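Local coordinates for bifunctional GH43-CE protein (Bacteroides eggerthii, PDB 6MLY) that probably releases xylose from the ends of xylan chains through a family 43 glycoside hydrolase domain and also carries a putative carbohydrate esterase domain, at residues A[35-45]-A[56-66]; A[308-316]-A[370-378]. All coordinates share one frame; numbering follows the deposited sequence.

Interaction 1 of 2, residues A[35-45]-A[56-66]; sequences MLRVGDTYYMS and PIMKSNDLVNW
Pro-56 and Ser-45 meet through the backbone, Pro-56 O facing the CA-H of Ser-45 where strand 56-60 begins its antiparallel run beside strand 41-45. Ile-57 offers its CA-H to Met-44 O, the same oxygen that takes the amide of Met-58 (N to O 2.7 Å). The Met-58 side chain runs alongside that of Met-44, with Met-58 SD 3.6 Å from Met-44 CE. On the other face, Lys-59 lies beside Tyr-43, its CB 3.8 Å from Tyr-43 CE1, and both polar ends reach Glu-128, by salt bridge from NZ and by hydrogen bond from the phenol. Ser-60 pairs with Tyr-42 through two backbone bonds, Tyr-42 N to Ser-60 O being 2.8 Å. Its OG, turned into the following bend, donates to Asn-65 O. In that bend Asp-62 OD1 accepts from the amides of Val-64 and Asn-65, forming an Asx turn with Val-64 that the Asn-65 bond extends to an Asx motif. Leu-63 then sets its CG over the centre of the Tyr-42 ring, 3.7 Å from the centroid, a CH-pi contact. Trp-66 ends the walk sandwiched: Ser-60 CB lies toward the rim of one face, while Met-44 SD sits over the other, 4.6 Å from the six-membered ring centroid. The Met-44 chain leaves opposite its own amide nitrogen (chi1 166°) and bends at the next two torsions, which puts SD over the indole and CE against Met-58. Met-35 comes to the far end of the indole, its CE 3.5 Å from Trp-66 CH2. Such a four-stranded antiparallel sheet is one blade of the five-bladed beta-propeller of family 43.

Interaction 2 of 2, residues A[308-316]-A[370-378]; sequences GLIPGIVAS and LTQRTIGPV
Val-314 and Gln-372 mark the nearer backbone approach, CA atoms 6.1 Å apart against 7.6 Å between Leu-309 CA and Ile-375 CA, too far for the backbones to pair, so every bond and contact involves a side chain. Gln-372 reaches Ala-315 with both ends of its amide: OE1 accepts from Ala-315 N on a lone pair (2.9 Å), and NE2 donates to Ala-315 O (2.7 Å) in the carbonyl plane. The two bonds fix the carboxamide's rotation at the end of its extended chain. A leucine here offers no amide and would probably leave Ala-315 N and O without these mates, loosening this end of the loop. Val-314 wedges in beside it: CG1 faces Arg-373 O, while CG2 meets Ile-375 CG2 at 3.5 Å. The Leu-309 and Ile-375 side chains pass in opposite directions, CD1 of Leu-309 nearing CB of Ile-375; Ile-313 lies across Arg-373, its CG2 3.7 Å from both Arg-373 CD and NH1. Arg-373 NE hydrogen-bonds to the backbone oxygen of Asp-29. Strand 370-373 runs between strands 333-335 and 488-491 in the concanavalin A-like beta-sandwich. From strand 502-511, Ile-510 packs on Val-314 and Phe-508 on Gln-372, while the Gly-312 backbone bonds to Leu-68 of strand 66-71.

Overall arrangement
From the N terminus, interaction 1 comes first: strand 41-45, the second arm of the hairpin begun by 34-38, pairs with 56-60 and closes a loop of ten residues. Strand 51-52 in that loop departs to the edge of the large sheet of the concanavalin A-like beta-sandwich. The chain completes the propeller before interaction 2 opens at 308-316, the link into the sandwich, and closes a loop of 53 residues on reaching 370-378. The two contacts follow in series, neither enclosing nor crossing the other, with centres about 18 Å apart. They nevertheless touch, Met-58 SD lying 3.6 Å from Ile-313 CD1 and Pro-56 CG 3.7 Å from Arg-373 NH2, which joins propeller blade to sandwich.

Interaction 1 of 2, residues A[35-45]-A[56-66]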
loop_
_atom_site.group_PDB
_atom_site.type_symbol
_atom_site.label_atom_id
_atom_site.label_comp_id
_atom_site.label_asym_id
_atom_site.label_seq_id
_atom_site.Cartn_x
_atom_site.Cartn_y
_atom_site.Cartn_z
ATOM N N MET A 35 12.368 24.693 -13.505
ATOM C CA MET A 35 11.472 25.772 -13.095
ATOM C C MET A 35 11.945 27.110 -13.689
ATOM O O MET A 35 13.141 27.335 -13.931
ATOM C CB MET A 35 11.438 25.876 -11.567
ATOM C CG MET A 35 10.230 26.615 -11.014
ATOM S SD MET A 35 10.143 26.508 -9.205
ATOM C CE MET A 35 9.557 24.824 -9.027
ATOM N N LEU A 36 10.983 27.999 -13.935
ATOM C CA LEU A 36 11.289 29.374 -14.260
ATOM C C LEU A 36 10.101 30.264 -13.889
ATOM O O LEU A 36 8.987 29.775 -13.624
ATOM C CB LEU A 36 11.668 29.509 -15.743
ATOM C CG LEU A 36 10.639 29.050 -16.778
ATOM C CD1 LEU A 36 9.467 30.015 -16.878
ATOM C CD2 LEU A 36 11.292 28.895 -18.138
ATOM N N ARG A 37 10.392 31.570 -13.857
ATOM C CA ARG A 37 9.438 32.626 -13.608
ATOM C C ARG A 37 9.285 33.446 -14.889
ATOM O O ARG A 37 10.219 33.554 -15.665
ATOM C CB ARG A 37 9.927 33.509 -12.458
ATOM C CG ARG A 37 8.975 34.635 -12.088
ATOM C CD ARG A 37 9.297 35.238 -10.734
ATOM N NE ARG A 37 10.503 36.045 -10.775
ATOM C CZ ARG A 37 10.570 37.242 -11.344
ATOM N NH1 ARG A 37 9.474 37.787 -11.845
ATOM N NH2 ARG A 37 11.724 37.882 -11.423
ATOM N N VAL A 38 8.088 33.994 -15.101
ATOM C CA VAL A 38 7.830 34.940 -16.170
ATOM C C VAL A 38 6.781 35.926 -15.650
ATOM O O VAL A 38 5.579 35.688 -15.761
ATOM C CB VAL A 38 7.361 34.255 -17.473
ATOM C CG1 VAL A 38 7.325 35.238 -18.636
ATOM C CG2 VAL A 38 8.198 33.037 -17.832
ATOM N N GLY A 39 7.257 37.015 -15.052
ATOM C CA GLY A 39 6.400 38.010 -14.470
ATOM C C GLY A 39 5.954 37.575 -13.093
ATOM O O GLY A 39 6.787 37.420 -12.200
ATOM N N ASP A 40 4.639 37.354 -12.961
ATOM C CA ASP A 40 3.964 36.956 -11.722
ATOM C C ASP A 40 3.709 35.441 -11.722
ATOM O O ASP A 40 3.296 34.883 -10.696
ATOM C CB ASP A 40 2.655 37.735 -11.550
ATOM C CG ASP A 40 2.848 39.200 -11.178
ATOM O OD1 ASP A 40 2.424 40.081 -11.973
ATOM O OD2 ASP A 40 3.419 39.460 -10.096
ATOM N N THR A 41 3.961 34.784 -12.863
ATOM C CA THR A 41 3.705 33.354 -13.054
ATOM C C THR A 41 4.981 32.543 -12.807
ATOM O O THR A 41 6.080 33.043 -12.998
ATOM C CB THR A 41 3.215 33.074 -14.477
ATOM O OG1 THR A 41 2.190 34.017 -14.788
ATOM C CG2 THR A 41 2.702 31.665 -14.660
ATOM N N TYR A 42 4.810 31.288 -12.383
ATOM C CA TYR A 42 5.887 30.305 -12.312
ATOM C C TYR A 42 5.525 29.121 -13.212
ATOM O O TYR A 42 4.357 28.782 -13.351
ATOM C CB TYR A 42 6.115 29.839 -10.873
ATOM C CG TYR A 42 6.581 30.906 -9.915
ATOM C CD1 TYR A 42 5.675 31.622 -9.150
ATOM C CD2 TYR A 42 7.930 31.194 -9.759
ATOM C CE1 TYR A 42 6.093 32.601 -8.262
ATOM C CE2 TYR A 42 8.365 32.170 -8.875
ATOM C CZ TYR A 42 7.442 32.881 -8.127
ATOM O OH TYR A 42 7.848 33.840 -7.247
ATOM N N TYR A 43 6.535 28.507 -13.831
ATOM C CA TYR A 43 6.332 27.349 -14.683
ATOM C C TYR A 43 7.388 26.294 -14.366
ATOM O O TYR A 43 8.470 26.610 -13.891
ATOM C CB TYR A 43 6.388 27.734 -16.161
ATOM C CG TYR A 43 5.155 28.434 -16.667
ATOM C CD1 TYR A 43 3.952 27.757 -16.780
ATOM C CD2 TYR A 43 5.194 29.766 -17.049
ATOM C CE1 TYR A 43 2.813 28.388 -17.254
ATOM C CE2 TYR A 43 4.066 30.412 -17.525
ATOM C CZ TYR A 43 2.870 29.721 -17.624
ATOM O OH TYR A 43 1.753 30.352 -18.088
ATOM N N MET A 44 7.048 25.038 -14.661
ATOM C CA MET A 44 7.854 23.902 -14.264
ATOM C C MET A 44 7.508 22.693 -15.143
ATOM O O MET A 44 6.362 22.246 -15.165
ATOM C CB MET A 44 7.602 23.562 -12.790
ATOM C CG MET A 44 8.125 22.202 -12.374
ATOM S SD MET A 44 7.110 21.449 -11.088
ATOM C CE MET A 44 6.902 19.814 -11.788
ATOM N N SER A 45 8.523 22.192 -15.865
ATOM C CA SER A 45 8.475 20.906 -16.563
ATOM C C SER A 45 8.886 19.799 -15.585
ATOM O O SER A 45 9.278 20.072 -14.451
ATOM C CB SER A 45 9.343 20.925 -17.803
ATOM O OG SER A 45 10.718 20.995 -17.460
ATOM N N PRO A 56 5.110 16.669 -18.386
ATOM C CA PRO A 56 4.060 17.564 -17.900
ATOM C C PRO A 56 4.593 18.939 -17.476
ATOM O O PRO A 56 5.582 19.018 -16.747
ATOM C CB PRO A 56 3.476 16.830 -16.683
ATOM C CG PRO A 56 4.585 15.913 -16.217
ATOM C CD PRO A 56 5.383 15.562 -17.455
ATOM N N ILE A 57 3.915 19.997 -17.934
ATOM C CA ILE A 57 4.198 21.367 -17.520
ATOM C C ILE A 57 3.173 21.750 -16.450
ATOM O O ILE A 57 1.987 21.492 -16.619
ATOM C CB ILE A 57 4.165 22.347 -18.713
ATOM C CG1 ILE A 57 5.056 21.884 -19.871
ATOM C CG2 ILE A 57 4.520 23.761 -18.265
ATOM C CD1 ILE A 57 4.295 21.376 -21.071
ATOM N N MET A 58 3.661 22.371 -15.370
ATOM C CA MET A 58 2.851 22.806 -14.241
ATOM C C MET A 58 2.995 24.320 -14.062
ATOM O O MET A 58 4.088 24.848 -14.176
ATOM C CB MET A 58 3.303 22.121 -12.949
ATOM C CG MET A 58 3.092 20.626 -12.949
ATOM S SD MET A 58 3.348 19.903 -11.313
ATOM C CE MET A 58 3.322 18.163 -11.737
ATOM N N LYS A 59 1.880 24.981 -13.744
ATOM C CA LYS A 59 1.826 26.420 -13.507
ATOM C C LYS A 59 1.600 26.672 -12.011
ATOM O O LYS A 59 0.923 25.892 -11.350
ATOM C CB LYS A 59 0.705 27.033 -14.354
ATOM C CG LYS A 59 0.323 28.470 -14.022
ATOM C CD LYS A 59 -0.885 28.961 -14.794
ATOM C CE LYS A 59 -1.103 30.455 -14.665
ATOM N NZ LYS A 59 -1.654 31.043 -15.910
ATOM N N SER A 60 2.170 27.770 -11.500
ATOM C CA SER A 60 1.887 28.274 -10.148
ATOM C C SER A 60 1.987 29.803 -10.138
ATOM O O SER A 60 2.530 30.393 -11.055
ATOM C CB SER A 60 2.805 27.660 -9.121
ATOM O OG SER A 60 2.422 28.036 -7.803
ATOM N N ASN A 61 1.423 30.422 -9.096
ATOM C CA ASN A 61 1.444 31.871 -8.911
ATOM C C ASN A 61 2.154 32.238 -7.597
ATOM O O ASN A 61 2.475 33.412 -7.384
ATOM C CB ASN A 61 0.026 32.451 -8.964
ATOM C CG ASN A 61 -0.426 32.787 -10.370
ATOM O OD1 ASN A 61 0.174 33.634 -11.036
ATOM N ND2 ASN A 61 -1.491 32.145 -10.823
ATOM N N ASP A 62 2.405 31.242 -6.733
ATOM C CA ASP A 62 2.872 31.484 -5.363
ATOM C C ASP A 62 4.038 30.553 -4.976
ATOM O O ASP A 62 4.532 30.649 -3.856
ATOM C CB ASP A 62 1.705 31.361 -4.374
ATOM C CG ASP A 62 0.891 30.073 -4.459
ATOM O OD1 ASP A 62 1.374 29.099 -5.074
ATOM O OD2 ASP A 62 -0.224 30.049 -3.899
ATOM N N LEU A 63 4.480 29.677 -5.895
ATOM C CA LEU A 63 5.475 28.594 -5.642
ATOM C C LEU A 63 4.911 27.492 -4.727
ATOM O O LEU A 63 5.660 26.596 -4.342
ATOM C CB LEU A 63 6.755 29.171 -5.022
ATOM C CG LEU A 63 7.651 29.993 -5.947
ATOM C CD1 LEU A 63 8.667 30.780 -5.137
ATOM C CD2 LEU A 63 8.355 29.101 -6.958
ATOM N N VAL A 64 3.612 27.542 -4.402
ATOM C CA VAL A 64 3.012 26.667 -3.375
ATOM C C VAL A 64 1.876 25.848 -4.002
ATOM O O VAL A 64 1.861 24.627 -3.904
ATOM C CB VAL A 64 2.510 27.483 -2.167
ATOM C CG1 VAL A 64 1.927 26.597 -1.080
ATOM C CG2 VAL A 64 3.599 28.367 -1.585
ATOM N N ASN A 65 0.926 26.546 -4.629
ATOM C CA ASN A 65 -0.228 25.954 -5.277
ATOM C C ASN A 65 0.065 25.773 -6.770
ATOM O O ASN A 65 0.157 26.750 -7.515
ATOM C CB ASN A 65 -1.474 26.802 -5.021
ATOM C CG ASN A 65 -1.819 26.875 -3.548
ATOM O OD1 ASN A 65 -1.925 25.851 -2.872
ATOM N ND2 ASN A 65 -1.989 28.085 -3.039
ATOM N N TRP A 66 0.205 24.506 -7.179
ATOM C CA TRP A 66 0.579 24.100 -8.527
ATOM C C TRP A 66 -0.635 23.509 -9.249
ATOM O O TRP A 66 -1.611 23.122 -8.610
ATOM C CB TRP A 66 1.739 23.102 -8.461
ATOM C CG TRP A 66 3.004 23.717 -7.947
ATOM C CD1 TRP A 66 3.434 23.773 -6.651
ATOM C CD2 TRP A 66 4.004 24.400 -8.728
ATOM N NE1 TRP A 66 4.631 24.436 -6.575
ATOM C CE2 TRP A 66 5.006 24.830 -7.832
ATOM C CE3 TRP A 66 4.148 24.683 -10.092
ATOM C CZ2 TRP A 66 6.135 25.524 -8.259
ATOM C CZ3 TRP A 66 5.261 25.375 -10.512
ATOM C CH2 TRP A 66 6.240 25.790 -9.607
#

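Interaction 2 of 2, residues A[308-316]-A[370-378]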
loop_
_atom_site.group_PDB
_atom_site.type_symbol
_atom_site.label_atom_id
_atom_site.label_comp_id
_atom_site.label_asym_id
_atom_site.label_seq_id
_atom_site.Cartn_x
_atom_site.Cartn_y
_atom_site.Cartn_z
ATOM N N GLY A 308 -3.428 21.957 -1.100
ATOM C CA GLY A 308 -3.250 20.531 -1.362
ATOM C C GLY A 308 -2.900 20.257 -2.810
ATOM O O GLY A 308 -2.306 21.091 -3.457
ATOM N N LEU A 309 -3.272 19.072 -3.302
ATOM C CA LEU A 309 -2.965 18.657 -4.667
ATOM C C LEU A 309 -4.252 18.323 -5.429
ATOM O O LEU A 309 -4.180 17.760 -6.523
ATOM C CB LEU A 309 -2.029 17.446 -4.634
ATOM C CG LEU A 309 -0.827 17.578 -3.699
ATOM C CD1 LEU A 309 -1.120 16.937 -2.345
ATOM C CD2 LEU A 309 0.416 16.961 -4.324
ATOM N N ILE A 310 -5.409 18.693 -4.867
ATOM C CA ILE A 310 -6.694 18.473 -5.511
ATOM C C ILE A 310 -7.321 19.838 -5.784
ATOM O O ILE A 310 -7.532 20.601 -4.844
ATOM C CB ILE A 310 -7.603 17.570 -4.648
ATOM C CG1 ILE A 310 -6.907 16.256 -4.281
ATOM C CG2 ILE A 310 -8.941 17.326 -5.338
ATOM C CD1 ILE A 310 -7.689 15.378 -3.324
ATOM N N PRO A 311 -7.620 20.141 -7.059
ATOM C CA PRO A 311 -7.523 19.221 -8.186
ATOM C C PRO A 311 -6.344 19.462 -9.151
ATOM O O PRO A 311 -6.435 19.106 -10.325
ATOM C CB PRO A 311 -8.867 19.465 -8.891
ATOM C CG PRO A 311 -9.078 20.954 -8.761
ATOM C CD PRO A 311 -8.366 21.338 -7.480
ATOM N N GLY A 312 -5.232 20.011 -8.642
ATOM C CA GLY A 312 -4.115 20.505 -9.475
ATOM C C GLY A 312 -3.305 19.387 -10.121
ATOM O O GLY A 312 -3.048 19.416 -11.330
ATOM N N ILE A 313 -2.904 18.405 -9.300
ATOM C CA ILE A 313 -2.002 17.308 -9.696
ATOM C C ILE A 313 -2.785 15.990 -9.813
ATOM O O ILE A 313 -2.417 15.115 -10.603
ATOM C CB ILE A 313 -0.845 17.171 -8.686
ATOM C CG1 ILE A 313 -0.281 18.527 -8.247
ATOM C CG2 ILE A 313 0.239 16.252 -9.232
ATOM C CD1 ILE A 313 0.423 19.287 -9.335
ATOM N N VAL A 314 -3.820 15.838 -8.977
ATOM C CA VAL A 314 -4.760 14.692 -9.001
ATOM C C VAL A 314 -6.175 15.237 -8.796
ATOM O O VAL A 314 -6.381 16.099 -7.950
ATOM C CB VAL A 314 -4.423 13.639 -7.928
ATOM C CG1 VAL A 314 -3.115 12.924 -8.217
ATOM C CG2 VAL A 314 -4.400 14.235 -6.530
ATOM N N ALA A 315 -7.133 14.733 -9.578
ATOM C CA ALA A 315 -8.526 15.149 -9.458
ATOM C C ALA A 315 -9.457 13.951 -9.684
ATOM O O ALA A 315 -9.089 12.997 -10.375
ATOM C CB ALA A 315 -8.807 16.262 -10.431
ATOM N N SER A 316 -10.653 14.011 -9.077
ATOM C CA SER A 316 -11.748 13.067 -9.344
ATOM C C SER A 316 -12.274 13.309 -10.761
ATOM O O SER A 316 -12.097 14.407 -11.295
ATOM C CB SER A 316 -12.861 13.212 -8.331
ATOM O OG SER A 316 -12.391 12.982 -7.011
ATOM N N LEU A 370 -4.954 3.287 -17.124
ATOM C CA LEU A 370 -5.164 4.731 -16.933
ATOM C C LEU A 370 -4.767 5.114 -15.503
ATOM O O LEU A 370 -5.126 4.410 -14.574
ATOM C CB LEU A 370 -6.645 5.023 -17.193
ATOM C CG LEU A 370 -7.043 6.496 -17.234
ATOM C CD1 LEU A 370 -6.449 7.192 -18.452
ATOM C CD2 LEU A 370 -8.556 6.649 -17.213
ATOM N N THR A 371 -4.041 6.229 -15.327
ATOM C CA THR A 371 -3.385 6.504 -14.039
ATOM C C THR A 371 -3.401 7.989 -13.653
ATOM O O THR A 371 -3.382 8.871 -14.504
ATOM C CB THR A 371 -1.922 6.048 -14.059
ATOM O OG1 THR A 371 -1.180 7.035 -14.773
ATOM C CG2 THR A 371 -1.730 4.685 -14.688
ATOM N N GLN A 372 -3.422 8.221 -12.335
ATOM C CA GLN A 372 -3.046 9.471 -11.687
ATOM C C GLN A 372 -1.978 9.152 -10.632
ATOM O O GLN A 372 -1.725 7.988 -10.339
ATOM C CB GLN A 372 -4.250 10.148 -11.034
ATOM C CG GLN A 372 -5.368 10.488 -12.007
ATOM C CD GLN A 372 -6.352 11.488 -11.447
ATOM O OE1 GLN A 372 -6.054 12.238 -10.520
ATOM N NE2 GLN A 372 -7.537 11.526 -12.030
ATOM N N ARG A 373 -1.354 10.191 -10.068
ATOM C CA ARG A 373 -0.320 10.028 -9.039
ATOM C C ARG A 373 -0.995 9.626 -7.718
ATOM O O ARG A 373 -2.191 9.849 -7.532
ATOM C CB ARG A 373 0.499 11.320 -8.893
ATOM C CG ARG A 373 1.334 11.689 -10.113
ATOM C CD ARG A 373 2.012 13.044 -9.979
ATOM N NE ARG A 373 2.858 13.388 -11.121
ATOM C CZ ARG A 373 2.431 13.966 -12.244
ATOM N NH1 ARG A 373 1.211 14.467 -12.316
ATOM N NH2 ARG A 373 3.223 14.030 -13.299
ATOM N N THR A 374 -0.231 8.996 -6.821
ATOM C CA THR A 374 -0.602 8.916 -5.418
ATOM C C THR A 374 -0.078 10.171 -4.723
ATOM O O THR A 374 0.882 10.776 -5.191
ATOM C CB THR A 374 -0.061 7.647 -4.751
ATOM O OG1 THR A 374 1.345 7.571 -4.974
ATOM C CG2 THR A 374 -0.731 6.388 -5.258
ATOM N N ILE A 375 -0.716 10.561 -3.620
ATOM C CA ILE A 375 -0.359 11.787 -2.926
ATOM C C ILE A 375 -0.117 11.474 -1.449
ATOM O O ILE A 375 -0.690 10.530 -0.916
ATOM C CB ILE A 375 -1.443 12.862 -3.130
ATOM C CG1 ILE A 375 -2.765 12.501 -2.451
ATOM C CG2 ILE A 375 -1.635 13.140 -4.613
ATOM C CD1 ILE A 375 -3.833 13.562 -2.589
ATOM N N GLY A 376 0.735 12.283 -0.811
ATOM C CA GLY A 376 1.030 12.173 0.616
ATOM C C GLY A 376 0.390 13.306 1.418
ATOM O O GLY A 376 -0.059 14.299 0.845
ATOM N N PRO A 377 0.364 13.161 2.750
ATOM C CA PRO A 377 0.958 12.039 3.466
ATOM C C PRO A 377 0.127 10.743 3.424
ATOM O O PRO A 377 0.690 9.656 3.563
ATOM C CB PRO A 377 1.072 12.544 4.913
ATOM C CG PRO A 377 -0.078 13.508 5.045
ATOM C CD PRO A 377 -0.156 14.170 3.686
ATOM N N VAL A 378 -1.193 10.878 3.244
ATOM C CA VAL A 378 -2.121 9.748 3.046
ATOM C C VAL A 378 -3.002 10.051 1.832
ATOM O O VAL A 378 -3.133 11.216 1.432
ATOM C CB VAL A 378 -3.001 9.490 4.284
ATOM C CG1 VAL A 378 -2.167 9.154 5.512
ATOM C CG2 VAL A 378 -3.943 10.655 4.567
#